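PDB 3NIV: glutathione S-transferase from Legionella pneumophila subsp. pneumophila str. Philadelphia 1, which probably acts as a zeta-class glutathione transferase that isomerises maleylacetoacetate to fumarylacetoacetate. Local coordinates for residues R10-Y15 and D106-N111. Numbering follows the deposited sequence.
Sequences RSTACY and DMHPLN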
ATOM      1  N   ARG A  10       8.456 -16.621   7.121  1.00 37.12           N
ATOM      2  CA  ARG A  10       7.966 -16.820   5.760  1.00 38.94           C
ATOM      3  C   ARG A  10       7.251 -15.595   5.189  1.00 37.07           C
ATOM      4  O   ARG A  10       6.718 -15.640   4.074  1.00 36.37           O
ATOM      5  CB  ARG A  10       7.031 -18.035   5.699  1.00 42.58           C
ATOM      6  CG  ARG A  10       7.707 -19.346   6.073  1.00 41.46           C
ATOM      7  CD  ARG A  10       6.955 -20.555   5.541  1.00 45.49           C
ATOM      8  NE  ARG A  10       7.534 -21.792   6.073  1.00 51.75           N
ATOM      9  CZ  ARG A  10       6.988 -22.518   7.046  1.00 40.52           C
ATOM     10  NH1 ARG A  10       5.834 -22.145   7.592  1.00 41.74           N
ATOM     11  NH2 ARG A  10       7.597 -23.611   7.475  1.00 37.59           N
ATOM     12  N   SER A  11       7.224 -14.506   5.951  1.00 32.27           N
ATOM     13  CA  SER A  11       6.469 -13.338   5.539  1.00 28.46           C
ATOM     14  C   SER A  11       7.290 -12.381   4.681  1.00 27.33           C
ATOM     15  O   SER A  11       8.353 -11.935   5.093  1.00 27.77           O
ATOM     16  CB  SER A  11       5.949 -12.596   6.759  1.00 28.42           C
ATOM     17  OG  SER A  11       5.500 -11.324   6.379  1.00 24.48           O
ATOM     18  N   THR A  12       6.776 -12.056   3.499  1.00 26.85           N
ATOM     19  CA  THR A  12       7.363 -11.028   2.640  1.00 26.56           C
ATOM     20  C   THR A  12       7.380  -9.666   3.333  1.00 29.21           C
ATOM     21  O   THR A  12       8.405  -9.001   3.390  1.00 29.70           O
ATOM     22  CB  THR A  12       6.557 -10.888   1.351  1.00 27.33           C
ATOM     23  OG1 THR A  12       6.445 -12.167   0.717  1.00 32.48           O
ATOM     24  CG2 THR A  12       7.211  -9.902   0.402  1.00 30.20           C
ATOM     25  N   ALA A  13       6.233  -9.249   3.852  1.00 27.00           N
ATOM     26  CA  ALA A  13       6.149  -8.009   4.601  1.00 25.70           C
ATOM     27  C   ALA A  13       7.265  -7.958   5.634  1.00 28.99           C
ATOM     28  O   ALA A  13       7.955  -6.943   5.758  1.00 29.92           O
ATOM     29  CB  ALA A  13       4.788  -7.892   5.277  1.00 24.96           C
ATOM     30  N   CYS A  14       7.453  -9.058   6.362  1.00 26.59           N
ATOM     31  CA  CYS A  14       8.475  -9.114   7.409  1.00 28.61           C
ATOM     32  C   CYS A  14       9.886  -9.019   6.849  1.00 29.06           C
ATOM     33  O   CYS A  14      10.799  -8.528   7.504  1.00 29.35           O
ATOM     34  CB  CYS A  14       8.350 -10.395   8.227  1.00 30.96           C
ATOM     35  SG  CYS A  14       7.032 -10.389   9.452  1.00 35.45           S
ATOM     36  N   TYR A  15      10.063  -9.518   5.638  1.00 29.42           N
ATOM     37  CA  TYR A  15      11.359  -9.463   4.970  1.00 29.55           C
ATOM     38  C   TYR A  15      11.712  -7.992   4.706  1.00 26.93           C
ATOM     39  O   TYR A  15      12.801  -7.539   5.034  1.00 28.29           O
ATOM     40  CB  TYR A  15      11.283 -10.308   3.690  1.00 27.59           C
ATOM     41  CG  TYR A  15      12.586 -10.633   2.982  1.00 31.73           C
ATOM     42  CD1 TYR A  15      13.825 -10.359   3.553  1.00 27.58           C
ATOM     43  CD2 TYR A  15      12.565 -11.250   1.737  1.00 29.24           C
ATOM     44  CE1 TYR A  15      14.989 -10.665   2.892  1.00 27.55           C
ATOM     45  CE2 TYR A  15      13.720 -11.558   1.076  1.00 33.08           C
ATOM     46  CZ  TYR A  15      14.935 -11.271   1.653  1.00 30.30           C
ATOM     47  OH  TYR A  15      16.078 -11.600   0.959  1.00 29.11           O
ATOM     48  N   ASP A 106      -0.030  -3.485  -5.655  1.00 31.31           N
ATOM     49  CA  ASP A 106      -0.498  -4.046  -6.916  1.00 31.67           C
ATOM     50  C   ASP A 106       0.000  -5.455  -7.147  1.00 29.41           C
ATOM     51  O   ASP A 106      -0.263  -6.028  -8.199  1.00 33.71           O
ATOM     52  CB  ASP A 106      -0.057  -3.177  -8.101  1.00 31.24           C
ATOM     53  CG  ASP A 106      -0.625  -1.763  -8.041  1.00 36.70           C
ATOM     54  OD1 ASP A 106      -1.448  -1.475  -7.139  1.00 34.26           O
ATOM     55  OD2 ASP A 106      -0.235  -0.941  -8.902  1.00 36.31           O
HETATM   56  N   MSE A 107       0.739  -6.009  -6.193  1.00 28.31           N
HETATM   57  CA  MSE A 107       1.296  -7.351  -6.387  1.00 30.79           C
HETATM   58  C   MSE A 107       1.120  -8.241  -5.159  1.00 30.43           C
HETATM   59  O   MSE A 107       0.376  -9.224  -5.192  1.00 28.39           O
HETATM   60  CB  MSE A 107       2.778  -7.300  -6.753  1.00 28.80           C
HETATM   61  CG  MSE A 107       3.140  -6.475  -7.992  1.00 30.73           C
HETATM   62 SE   MSE A 107       5.078  -6.670  -8.458  1.00 46.76          SE
HETATM   63  CE  MSE A 107       5.112  -8.622  -8.533  1.00 33.07           C
ATOM     64  N   HIS A 108       1.808  -7.905  -4.075  1.00 28.04           N
ATOM     65  CA  HIS A 108       1.772  -8.772  -2.914  1.00 29.23           C
ATOM     66  C   HIS A 108       0.362  -9.103  -2.413  1.00 30.16           C
ATOM     67  O   HIS A 108       0.061 -10.264  -2.182  1.00 29.35           O
ATOM     68  CB  HIS A 108       2.637  -8.250  -1.775  1.00 28.93           C
ATOM     69  CG  HIS A 108       2.928  -9.292  -0.740  1.00 34.40           C
ATOM     70  ND1 HIS A 108       3.245 -10.595  -1.072  1.00 35.96           N
ATOM     71  CD2 HIS A 108       2.949  -9.232   0.614  1.00 31.96           C
ATOM     72  CE1 HIS A 108       3.437 -11.292   0.034  1.00 37.27           C
ATOM     73  NE2 HIS A 108       3.277 -10.487   1.070  1.00 35.67           N
ATOM     74  N   PRO A 109      -0.505  -8.088  -2.250  1.00 31.16           N
ATOM     75  CA  PRO A 109      -1.846  -8.378  -1.720  1.00 29.43           C
ATOM     76  C   PRO A 109      -2.560  -9.502  -2.462  1.00 29.05           C
ATOM     77  O   PRO A 109      -3.203 -10.339  -1.823  1.00 27.45           O
ATOM     78  CB  PRO A 109      -2.597  -7.061  -1.915  1.00 28.50           C
ATOM     79  CG  PRO A 109      -1.521  -6.022  -1.889  1.00 29.81           C
ATOM     80  CD  PRO A 109      -0.291  -6.645  -2.477  1.00 27.64           C
ATOM     81  N   LEU A 110      -2.444  -9.522  -3.788  1.00 29.09           N
ATOM     82  CA  LEU A 110      -3.095 -10.551  -4.607  1.00 27.46           C
ATOM     83  C   LEU A 110      -2.597 -11.984  -4.358  1.00 27.03           C
ATOM     84  O   LEU A 110      -3.335 -12.941  -4.588  1.00 26.34           O
ATOM     85  CB  LEU A 110      -2.941 -10.229  -6.095  1.00 24.34           C
ATOM     86  CG  LEU A 110      -3.780  -9.126  -6.731  1.00 27.83           C
ATOM     87  CD1 LEU A 110      -5.187  -9.155  -6.146  1.00 31.59           C
ATOM     88  CD2 LEU A 110      -3.143  -7.780  -6.525  1.00 30.10           C
ATOM     89  N   ASN A 111      -1.352 -12.129  -3.913  1.00 25.97           N
ATOM     90  CA  ASN A 111      -0.720 -13.446  -3.791  1.00 27.28           C
ATOM     91  C   ASN A 111      -0.539 -13.921  -2.353  1.00 27.90           C
ATOM     92  O   ASN A 111       0.060 -14.971  -2.094  1.00 29.24           O
ATOM     93  CB  ASN A 111       0.641 -13.449  -4.494  1.00 26.82           C
ATOM     94  CG  ASN A 111       0.518 -13.408  -6.003  1.00 28.63           C
ATOM     95  OD1 ASN A 111      -0.500 -13.808  -6.581  1.00 27.48           O
ATOM     96  ND2 ASN A 111       1.559 -12.925  -6.650  1.00 27.82           N
TER
HETATM   97  O   HOH W   1       3.428 -11.006   4.095  1.00 26.97           O
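Thr-12 lies over one face of the His-108 imidazole, where the thioredoxin-like N-terminal domain of this zeta-class glutathione transferase meets its helical C-terminal domain. Thr-12 CG2 stands 4.1 Å from the centroid of the His-108 ring and 12° off the ring normal, nearly over the centre, a CH-pi contact. Closer still, Thr-12 CB is 3.3 Å from His-108 NE2. Thr-12 OG1 comes to 3.2 Å from His-108 CE1. A beta-branched residue suits this place because it sets a methyl over the ring and still carries a hydroxyl, whose OG1 also hydrogen-bonds to Asn-177 ND2 of helix 166-180. His-108 has CG anti to the backbone N (chi1 -164°), which extends the ring toward Thr-12. Its imidazole offers a flat face to the threonine and a ring nitrogen at its edge to a water.

In the ring plane, that water oxygen lies 3.1 Å from His-108 NE2 and also bonds Ser-11 OG, thus joining the two domains. Ser-11 is the N-cap of helix 12-23, whose N-terminal end lies in the region where glutathione transferases generally bind glutathione. A small hydroxyl suits the cap, since Ser-11 OG accepts the Cys-14 N-H, N to OG 3.0 Å, nearly straight at 163°.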